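Local coordinates for protein halocarboxylic acid dehalogenase DehI (PDB 3BJX) that probably hydrolyses the carbon-halogen bond of haloalkanoic acids, as a group I alpha-haloacid dehalogenase of all-helical fold, at residues E141-A151 and V247-R258; A80-R88 and N126-L134. All coordinates share one frame; numbering follows the deposited sequence.

Contact 1 (E141-A151 and V247-R258); sequences ESMQMRPVGGA and VRGLPGSAGVQR
Carboxylate oxygen OE2 of Glu141 is gripped by two arginines, one from each segment, in a salt-bridge network built on the Schellman motif that ends helix 112-143. NH2 of Arg248 lies 2.9 Å from OE2 of Glu141, and NE of Arg146 approaches the same OE2 to 2.6 Å in an almost straight bond. The two donors come from opposite faces of the carboxylate plane, which probably limits its rotation, and the negative charge between them probably offsets the nearness of Arg146 and Arg248; OE1 of Glu141 has its own salt bridge to Arg244. The side chain of Arg248 starts out away from 141-151, but the bend at chi2 (-96°) swings the guanidinium back, where NH1 also donates to O of Pro147 at 2.6 Å and CD of Pro147 sits over one face. NE of Arg248 meets a sulfate ion, while NH1 of Arg146 reaches Asp194 of the second subunit, tying the network to the dimer interface.

Beyond it, two loops leaving helices 112-143 and 230-248 run side by side. CG1 of Val148 rests on CB of Ala254 at 3.7 Å and close to Val247, a small apolar patch between the loop backbones. Gly149, at positive phi, fits where a side chain would collide with O of Gly252. At the other end the Met145 and Arg258 side chains cross at about a right angle, with selenium over one guanidinium face. Past the glycines, N of Ala151 donates to O of Leu250 at 3.1 Å, and one water links O of Ala151 to N of Gly252.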
loop_
_atom_site.group_PDB
_atom_site.type_symbol
_atom_site.label_atom_id
_atom_site.label_comp_id
_atom_site.label_asym_id
_atom_site.label_seq_id
_atom_site.Cartn_x
_atom_site.Cartn_y
_atom_site.Cartn_z
ATOM N N GLU A 141 -10.286 -3.373 -5.870
ATOM C CA GLU A 141 -10.304 -4.562 -6.705
ATOM C C GLU A 141 -10.763 -4.283 -8.147
ATOM O O GLU A 141 -10.147 -4.759 -9.114
ATOM C CB GLU A 141 -11.174 -5.610 -6.008
ATOM C CG GLU A 141 -10.721 -7.050 -6.118
ATOM C CD GLU A 141 -9.251 -7.287 -5.829
ATOM O OE1 GLU A 141 -8.665 -6.638 -4.943
ATOM O OE2 GLU A 141 -8.685 -8.167 -6.494
ATOM N N SER A 142 -11.828 -3.492 -8.297
ATOM C CA SER A 142 -12.340 -3.120 -9.618
ATOM C C SER A 142 -11.426 -2.108 -10.331
ATOM O O SER A 142 -11.203 -2.192 -11.554
ATOM C CB SER A 142 -13.785 -2.616 -9.538
ATOM O OG SER A 142 -13.917 -1.541 -8.621
HETATM N N MSE A 143 -10.894 -1.161 -9.559
HETATM C CA MSE A 143 -9.833 -0.274 -10.029
HETATM C C MSE A 143 -8.720 -1.060 -10.708
HETATM O O MSE A 143 -8.177 -0.632 -11.718
HETATM C CB MSE A 143 -9.251 0.519 -8.860
HETATM C CG MSE A 143 -8.155 1.494 -9.231
HETATM SE SE MSE A 143 -8.730 2.753 -10.628
HETATM C CE MSE A 143 -10.404 3.365 -9.812
ATOM N N GLN A 144 -8.398 -2.220 -10.150
ATOM C CA GLN A 144 -7.379 -3.100 -10.724
ATOM C C GLN A 144 -7.892 -4.202 -11.697
ATOM O O GLN A 144 -7.201 -5.178 -11.931
ATOM C CB GLN A 144 -6.505 -3.693 -9.609
ATOM C CG GLN A 144 -5.702 -2.652 -8.852
ATOM C CD GLN A 144 -4.914 -3.284 -7.721
ATOM O OE1 GLN A 144 -4.577 -4.457 -7.793
ATOM N NE2 GLN A 144 -4.616 -2.510 -6.671
HETATM N N MSE A 145 -9.084 -4.023 -12.267
HETATM C CA MSE A 145 -9.632 -4.936 -13.298
HETATM C C MSE A 145 -9.816 -6.408 -12.847
HETATM O O MSE A 145 -9.543 -7.361 -13.602
HETATM C CB MSE A 145 -8.760 -4.894 -14.560
HETATM C CG MSE A 145 -8.288 -3.516 -14.956
HETATM SE SE MSE A 145 -9.684 -2.577 -15.900
HETATM C CE MSE A 145 -9.830 -3.703 -17.506
ATOM N N ARG A 146 -10.242 -6.579 -11.606
ATOM C CA ARG A 146 -10.613 -7.890 -11.101
ATOM C C ARG A 146 -12.076 -7.829 -10.691
ATOM O O ARG A 146 -12.578 -6.751 -10.346
ATOM C CB ARG A 146 -9.664 -8.368 -9.979
ATOM C CG ARG A 146 -8.313 -8.892 -10.524
ATOM C CD ARG A 146 -7.415 -9.509 -9.436
ATOM N NE ARG A 146 -6.982 -8.523 -8.451
ATOM C CZ ARG A 146 -5.842 -7.835 -8.493
ATOM N NH1 ARG A 146 -4.967 -8.012 -9.482
ATOM N NH2 ARG A 146 -5.578 -6.955 -7.522
ATOM N N PRO A 147 -12.782 -8.971 -10.782
ATOM C CA PRO A 147 -14.241 -8.945 -10.620
ATOM C C PRO A 147 -14.744 -8.636 -9.196
ATOM O O PRO A 147 -14.166 -9.057 -8.181
ATOM C CB PRO A 147 -14.673 -10.336 -11.101
ATOM C CG PRO A 147 -13.487 -11.201 -10.898
ATOM C CD PRO A 147 -12.277 -10.331 -11.082
ATOM N N VAL A 148 -15.823 -7.874 -9.140
ATOM C CA VAL A 148 -16.403 -7.492 -7.879
ATOM C C VAL A 148 -17.893 -7.815 -7.963
ATOM O O VAL A 148 -18.606 -7.238 -8.773
ATOM C CB VAL A 148 -16.143 -5.996 -7.580
ATOM C CG1 VAL A 148 -16.854 -5.587 -6.341
ATOM C CG2 VAL A 148 -14.687 -5.756 -7.400
ATOM N N GLY A 149 -18.340 -8.766 -7.143
ATOM C CA GLY A 149 -19.735 -9.181 -7.125
ATOM C C GLY A 149 -20.196 -10.000 -8.316
ATOM O O GLY A 149 -19.379 -10.596 -9.034
ATOM N N GLY A 150 -21.512 -10.003 -8.538
ATOM C CA GLY A 150 -22.145 -10.792 -9.594
ATOM C C GLY A 150 -22.411 -12.195 -9.094
ATOM O O GLY A 150 -22.737 -13.105 -9.861
ATOM N N ALA A 151 -22.265 -12.379 -7.790
ATOM C CA ALA A 151 -22.382 -13.698 -7.207
ATOM C C ALA A 151 -23.846 -14.116 -7.084
ATOM O O ALA A 151 -24.752 -13.276 -7.132
ATOM C CB ALA A 151 -21.682 -13.744 -5.862
ATOM N N VAL A 247 -15.698 -9.330 -1.118
ATOM C CA VAL A 247 -16.222 -8.481 -2.218
ATOM C C VAL A 247 -16.490 -9.225 -3.523
ATOM O O VAL A 247 -17.340 -8.784 -4.290
ATOM C CB VAL A 247 -15.484 -7.099 -2.468
ATOM C CG1 VAL A 247 -15.004 -6.477 -1.166
ATOM C CG2 VAL A 247 -14.359 -7.213 -3.514
ATOM N N ARG A 248 -15.773 -10.326 -3.773
ATOM C CA ARG A 248 -16.024 -11.196 -4.930
ATOM C C ARG A 248 -17.405 -11.808 -4.895
ATOM O O ARG A 248 -18.036 -11.954 -5.939
ATOM C CB ARG A 248 -15.059 -12.375 -4.973
ATOM C CG ARG A 248 -13.682 -12.030 -5.320
ATOM C CD ARG A 248 -13.337 -12.198 -6.798
ATOM N NE ARG A 248 -11.888 -11.997 -6.879
ATOM C CZ ARG A 248 -11.275 -10.816 -6.930
ATOM N NH1 ARG A 248 -11.956 -9.683 -6.996
ATOM N NH2 ARG A 248 -9.962 -10.778 -6.929
ATOM N N GLY A 249 -17.833 -12.184 -3.684
ATOM C CA GLY A 249 -19.096 -12.877 -3.437
ATOM C C GLY A 249 -20.253 -11.919 -3.265
ATOM O O GLY A 249 -21.381 -12.332 -3.002
ATOM N N LEU A 250 -20.000 -10.627 -3.422
ATOM C CA LEU A 250 -21.079 -9.658 -3.271
ATOM C C LEU A 250 -22.193 -9.961 -4.283
ATOM O O LEU A 250 -21.911 -10.431 -5.397
ATOM C CB LEU A 250 -20.567 -8.232 -3.457
ATOM C CG LEU A 250 -20.136 -7.446 -2.221
ATOM C CD1 LEU A 250 -19.423 -6.173 -2.630
ATOM C CD2 LEU A 250 -21.348 -7.090 -1.350
ATOM N N PRO A 251 -23.466 -9.739 -3.882
ATOM C CA PRO A 251 -24.527 -9.728 -4.886
ATOM C C PRO A 251 -24.510 -8.384 -5.626
ATOM O O PRO A 251 -24.140 -7.346 -5.037
ATOM C CB PRO A 251 -25.805 -9.858 -4.038
ATOM C CG PRO A 251 -25.453 -9.274 -2.727
ATOM C CD PRO A 251 -23.985 -9.511 -2.517
ATOM N N GLY A 252 -24.897 -8.395 -6.897
ATOM C CA GLY A 252 -24.889 -7.181 -7.697
ATOM C C GLY A 252 -23.482 -6.745 -8.045
ATOM O O GLY A 252 -22.585 -7.571 -8.190
ATOM N N SER A 253 -23.297 -5.437 -8.175
ATOM C CA SER A 253 -22.020 -4.851 -8.555
ATOM C C SER A 253 -21.623 -3.774 -7.558
ATOM O O SER A 253 -22.473 -3.179 -6.879
ATOM C CB SER A 253 -22.111 -4.240 -9.957
ATOM O OG SER A 253 -22.476 -5.232 -10.899
ATOM N N ALA A 254 -20.322 -3.537 -7.483
ATOM C CA ALA A 254 -19.761 -2.509 -6.646
ATOM C C ALA A 254 -18.523 -2.012 -7.362
ATOM O O ALA A 254 -18.052 -2.642 -8.326
ATOM C CB ALA A 254 -19.414 -3.070 -5.288
ATOM N N GLY A 255 -18.011 -0.868 -6.924
ATOM C CA GLY A 255 -16.798 -0.306 -7.512
ATOM C C GLY A 255 -16.999 0.208 -8.919
ATOM O O GLY A 255 -18.128 0.281 -9.402
ATOM N N VAL A 256 -15.895 0.591 -9.557
ATOM C CA VAL A 256 -15.880 1.033 -10.964
ATOM C C VAL A 256 -14.524 0.675 -11.588
ATOM O O VAL A 256 -13.460 0.957 -11.016
ATOM C CB VAL A 256 -16.345 2.555 -11.159
ATOM C CG1 VAL A 256 -15.700 3.506 -10.176
ATOM C CG2 VAL A 256 -16.155 3.046 -12.590
ATOM N N GLN A 257 -14.576 -0.009 -12.730
ATOM C CA GLN A 257 -13.378 -0.555 -13.383
ATOM C C GLN A 257 -12.551 0.593 -13.943
ATOM O O GLN A 257 -13.117 1.626 -14.326
ATOM C CB GLN A 257 -13.758 -1.541 -14.487
ATOM C CG GLN A 257 -14.721 -2.662 -14.059
ATOM C CD GLN A 257 -14.012 -3.947 -13.617
ATOM O OE1 GLN A 257 -13.233 -4.531 -14.384
ATOM N NE2 GLN A 257 -14.305 -4.411 -12.391
ATOM N N ARG A 258 -11.230 0.424 -13.980
ATOM C CA ARG A 258 -10.313 1.477 -14.424
ATOM C C ARG A 258 -10.488 1.869 -15.894
ATOM O O ARG A 258 -10.215 3.016 -16.269
ATOM C CB ARG A 258 -8.862 1.083 -14.151
ATOM C CG ARG A 258 -7.822 1.864 -14.932
ATOM C CD ARG A 258 -6.400 1.544 -14.468
ATOM N NE ARG A 258 -6.038 0.125 -14.574
ATOM C CZ ARG A 258 -5.720 -0.492 -15.709
ATOM N NH1 ARG A 258 -5.733 0.166 -16.875
ATOM N NH2 ARG A 258 -5.401 -1.781 -15.684
HETATM O O HOH W 1 -25.309 -11.058 -8.455
#

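Contact 2 (A80-R88 and N126-L134)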
loop_
_atom_site.group_PDB
_atom_site.type_symbol
_atom_site.label_atom_id
_atom_site.label_comp_id
_atom_site.label_asym_id
_atom_site.label_seq_id
_atom_site.Cartn_x
_atom_site.Cartn_y
_atom_site.Cartn_z
ATOM N N ALA A 80 -23.505 -7.698 2.891
ATOM C CA ALA A 80 -22.450 -6.773 3.273
ATOM C C ALA A 80 -22.339 -6.599 4.796
ATOM O O ALA A 80 -21.231 -6.455 5.328
ATOM C CB ALA A 80 -22.617 -5.446 2.590
ATOM N N GLU A 81 -23.474 -6.618 5.489
ATOM C CA GLU A 81 -23.503 -6.482 6.953
ATOM C C GLU A 81 -22.893 -7.711 7.644
ATOM O O GLU A 81 -22.082 -7.583 8.560
ATOM C CB GLU A 81 -24.931 -6.202 7.438
ATOM C CG GLU A 81 -25.052 -5.798 8.904
ATOM C CD GLU A 81 -24.642 -4.372 9.183
ATOM O OE1 GLU A 81 -24.707 -3.522 8.256
ATOM O OE2 GLU A 81 -24.257 -4.101 10.352
ATOM N N GLN A 82 -23.253 -8.894 7.155
ATOM C CA GLN A 82 -22.705 -10.154 7.635
ATOM C C GLN A 82 -21.199 -10.255 7.356
ATOM O O GLN A 82 -20.442 -10.740 8.197
ATOM C CB GLN A 82 -23.468 -11.342 7.008
ATOM C CG GLN A 82 -23.638 -12.543 7.934
ATOM C CD GLN A 82 -24.348 -12.179 9.244
ATOM O OE1 GLN A 82 -25.239 -11.317 9.267
ATOM N NE2 GLN A 82 -23.945 -12.822 10.341
ATOM N N ALA A 83 -20.796 -9.806 6.170
ATOM C CA ALA A 83 -19.403 -9.695 5.746
ATOM C C ALA A 83 -18.599 -8.786 6.674
ATOM O O ALA A 83 -17.499 -9.151 7.102
ATOM C CB ALA A 83 -19.330 -9.211 4.318
ATOM N N ALA A 84 -19.137 -7.623 7.012
ATOM C CA ALA A 84 -18.487 -6.723 7.978
ATOM C C ALA A 84 -18.504 -7.300 9.387
ATOM O O ALA A 84 -17.561 -7.104 10.127
ATOM C CB ALA A 84 -19.157 -5.334 7.973
ATOM N N ASP A 85 -19.588 -7.998 9.752
ATOM C CA ASP A 85 -19.678 -8.722 11.013
ATOM C C ASP A 85 -18.546 -9.738 11.174
ATOM O O ASP A 85 -17.919 -9.781 12.240
ATOM C CB ASP A 85 -21.044 -9.422 11.182
ATOM C CG ASP A 85 -22.199 -8.450 11.495
ATOM O OD1 ASP A 85 -21.960 -7.266 11.796
ATOM O OD2 ASP A 85 -23.365 -8.884 11.447
ATOM N N GLU A 86 -18.299 -10.546 10.127
ATOM C CA GLU A 86 -17.230 -11.565 10.132
ATOM C C GLU A 86 -15.849 -10.935 10.321
ATOM O O GLU A 86 -15.084 -11.350 11.227
ATOM C CB GLU A 86 -17.238 -12.409 8.841
ATOM C CG GLU A 86 -15.955 -13.227 8.639
ATOM C CD GLU A 86 -16.012 -14.257 7.514
ATOM O OE1 GLU A 86 -16.967 -14.256 6.723
ATOM O OE2 GLU A 86 -15.058 -15.079 7.413
ATOM N N LEU A 87 -15.532 -9.955 9.460
ATOM C CA LEU A 87 -14.272 -9.194 9.540
ATOM C C LEU A 87 -14.073 -8.584 10.911
ATOM O O LEU A 87 -12.989 -8.671 11.456
ATOM C CB LEU A 87 -14.173 -8.102 8.467
ATOM C CG LEU A 87 -14.126 -8.535 6.995
ATOM C CD1 LEU A 87 -14.448 -7.375 6.083
ATOM C CD2 LEU A 87 -12.769 -9.185 6.610
ATOM N N ARG A 88 -15.117 -7.979 11.476
ATOM C CA ARG A 88 -15.056 -7.470 12.860
ATOM C C ARG A 88 -14.665 -8.522 13.886
ATOM O O ARG A 88 -13.844 -8.270 14.767
ATOM C CB ARG A 88 -16.385 -6.835 13.280
ATOM C CG ARG A 88 -16.269 -6.044 14.591
ATOM C CD ARG A 88 -17.543 -5.301 14.916
ATOM N NE ARG A 88 -18.065 -4.538 13.792
ATOM C CZ ARG A 88 -19.134 -4.890 13.080
ATOM N NH1 ARG A 88 -19.799 -6.008 13.380
ATOM N NH2 ARG A 88 -19.533 -4.135 12.051
ATOM N N ASN A 126 -15.533 0.650 15.647
ATOM C CA ASN A 126 -15.644 -0.814 15.558
ATOM C C ASN A 126 -16.709 -1.270 14.589
ATOM O O ASN A 126 -16.502 -2.238 13.872
ATOM C CB ASN A 126 -15.886 -1.448 16.935
ATOM C CG ASN A 126 -14.701 -1.295 17.839
ATOM O OD1 ASN A 126 -13.619 -0.943 17.362
ATOM N ND2 ASN A 126 -14.882 -1.528 19.145
ATOM N N TYR A 127 -17.839 -0.559 14.572
ATOM C CA TYR A 127 -18.937 -0.847 13.659
ATOM C C TYR A 127 -18.656 -0.481 12.199
ATOM O O TYR A 127 -18.941 -1.271 11.301
ATOM C CB TYR A 127 -20.245 -0.178 14.120
ATOM C CG TYR A 127 -21.387 -0.477 13.191
ATOM C CD1 TYR A 127 -22.005 -1.722 13.220
ATOM C CD2 TYR A 127 -21.823 0.453 12.258
ATOM C CE1 TYR A 127 -23.041 -2.034 12.362
ATOM C CE2 TYR A 127 -22.871 0.150 11.371
ATOM C CZ TYR A 127 -23.478 -1.108 11.437
ATOM O OH TYR A 127 -24.520 -1.470 10.592
ATOM N N GLY A 128 -18.136 0.721 11.952
ATOM C CA GLY A 128 -17.951 1.156 10.582
ATOM C C GLY A 128 -16.659 0.728 9.921
ATOM O O GLY A 128 -16.585 0.680 8.702
ATOM N N ASN A 129 -15.644 0.427 10.727
ATOM C CA ASN A 129 -14.279 0.201 10.244
ATOM C C ASN A 129 -14.226 -0.961 9.261
ATOM O O ASN A 129 -13.764 -0.771 8.139
ATOM C CB ASN A 129 -13.265 0.060 11.411
ATOM C CG ASN A 129 -12.579 1.381 11.774
ATOM O OD1 ASN A 129 -12.717 2.380 11.064
ATOM N ND2 ASN A 129 -11.827 1.387 12.875
ATOM N N PRO A 130 -14.753 -2.149 9.660
ATOM C CA PRO A 130 -14.894 -3.292 8.732
ATOM C C PRO A 130 -15.788 -2.987 7.513
ATOM O O PRO A 130 -15.518 -3.482 6.393
ATOM C CB PRO A 130 -15.533 -4.393 9.599
ATOM C CG PRO A 130 -16.101 -3.694 10.809
ATOM C CD PRO A 130 -15.233 -2.477 11.019
ATOM N N LYS A 131 -16.827 -2.173 7.704
ATOM C CA LYS A 131 -17.692 -1.803 6.547
ATOM C C LYS A 131 -16.891 -1.032 5.501
ATOM O O LYS A 131 -16.941 -1.352 4.304
ATOM C CB LYS A 131 -18.933 -1.022 6.979
ATOM C CG LYS A 131 -19.756 -1.760 8.006
ATOM C CD LYS A 131 -21.089 -1.132 8.250
ATOM C CE LYS A 131 -22.115 -1.639 7.257
ATOM N NZ LYS A 131 -23.488 -1.109 7.596
ATOM N N TYR A 132 -16.116 -0.051 5.965
ATOM C CA TYR A 132 -15.221 0.694 5.096
ATOM C C TYR A 132 -14.145 -0.149 4.443
ATOM O O TYR A 132 -13.749 0.128 3.328
ATOM C CB TYR A 132 -14.570 1.860 5.838
ATOM C CG TYR A 132 -15.436 3.068 5.895
ATOM C CD1 TYR A 132 -15.819 3.728 4.724
ATOM C CD2 TYR A 132 -15.883 3.573 7.131
ATOM C CE1 TYR A 132 -16.645 4.861 4.781
ATOM C CE2 TYR A 132 -16.677 4.697 7.193
ATOM C CZ TYR A 132 -17.069 5.332 6.019
ATOM O OH TYR A 132 -17.844 6.456 6.100
ATOM N N LEU A 133 -13.644 -1.150 5.144
ATOM C CA LEU A 133 -12.705 -2.104 4.543
ATOM C C LEU A 133 -13.297 -2.819 3.314
ATOM O O LEU A 133 -12.565 -3.143 2.389
ATOM C CB LEU A 133 -12.210 -3.127 5.585
ATOM C CG LEU A 133 -11.178 -4.183 5.182
ATOM C CD1 LEU A 133 -9.903 -3.559 4.531
ATOM C CD2 LEU A 133 -10.813 -5.098 6.380
ATOM N N LEU A 134 -14.606 -3.048 3.304
ATOM C CA LEU A 134 -15.283 -3.668 2.159
ATOM C C LEU A 134 -15.430 -2.698 1.009
ATOM O O LEU A 134 -15.093 -3.029 -0.127
ATOM C CB LEU A 134 -16.667 -4.184 2.545
ATOM C CG LEU A 134 -16.716 -5.428 3.403
ATOM C CD1 LEU A 134 -18.071 -5.473 4.075
ATOM C CD2 LEU A 134 -16.392 -6.728 2.608
#
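The carboxylate of Glu81 takes a separate donor on each oxygen, both on the syn side: NZ of Lys131 reaches OE1 at 2.8 Å in a salt bridge, and OH of Tyr127 gives its proton to OE2 at 2.7 Å. This polar cluster flanks a helix-helix crossing in which 80-88 and 126-134 run at 112° to each other, their axes 8.3 Å apart at the closest point.

The tight part lies where Ala84 meets Pro130, the pair with the nearest CA atoms, and O of Ala84 comes within 3.4 Å of CB of Pro130. Beside it Leu134 is a knob in the hole formed by Ala80, Ala83, Ala84 and Leu87, its CD1 3.5 Å from O of Ala80. Contacts are looser toward Leu133, whose CD2 stays 4.3 Å from CD1 of Leu87; even there the touching residues are buried, and the more open side is the far face of 80-88, with Gln82 exposed and Asp85 and Glu86 partly so.

Arg88 extends the polar flank past the Tyr127 ring, the planes of guanidinium and ring nearly parallel. Its CG stands anti to the backbone N (chi1 -168°), which sends the chain across to 126-134, where the helix is kinked at Pro130. NE donates to O of Asn126 at 2.8 Å from above that carbonyl plane, whereas NH2 meets O of Tyr127 at 3.0 Å on a lone pair. NH1, at another edge, forms a salt bridge with OD1 of Asp85. A leucine in place of Arg88 would probably leave both carbonyls without these donors and Asp85 without its mate. Pro130 has no N-H for O of Asn126, four residues back, and NE of Arg88 fills that place. Charge is paired in Glu81 with Lys131 and Arg88 with Asp85, while Lys131 and Tyr127 also bond to Leu45 and Arg46.

How the contacts relate
Both contacts draw on helix 112-143, contact 2 through its middle and contact 1 through its C-terminal end, with centres about 17 Å apart. Contact 2 is a core crossing of two helices, about 10 Å from the centre of the chain, touched by no other chain of the assembly. Contact 1, about 20 Å out, is partly buried, made mostly of loops, and borders the second subunit. Each joins buried charge to apolar packing, but contact 2 is carried by side chains, some ending on backbone carbonyls, while contact 1 adds backbone-to-backbone bonds between loops and glycines at positive phi. They meet where CG1 of Val247 packs 3.6 Å from O of Leu134.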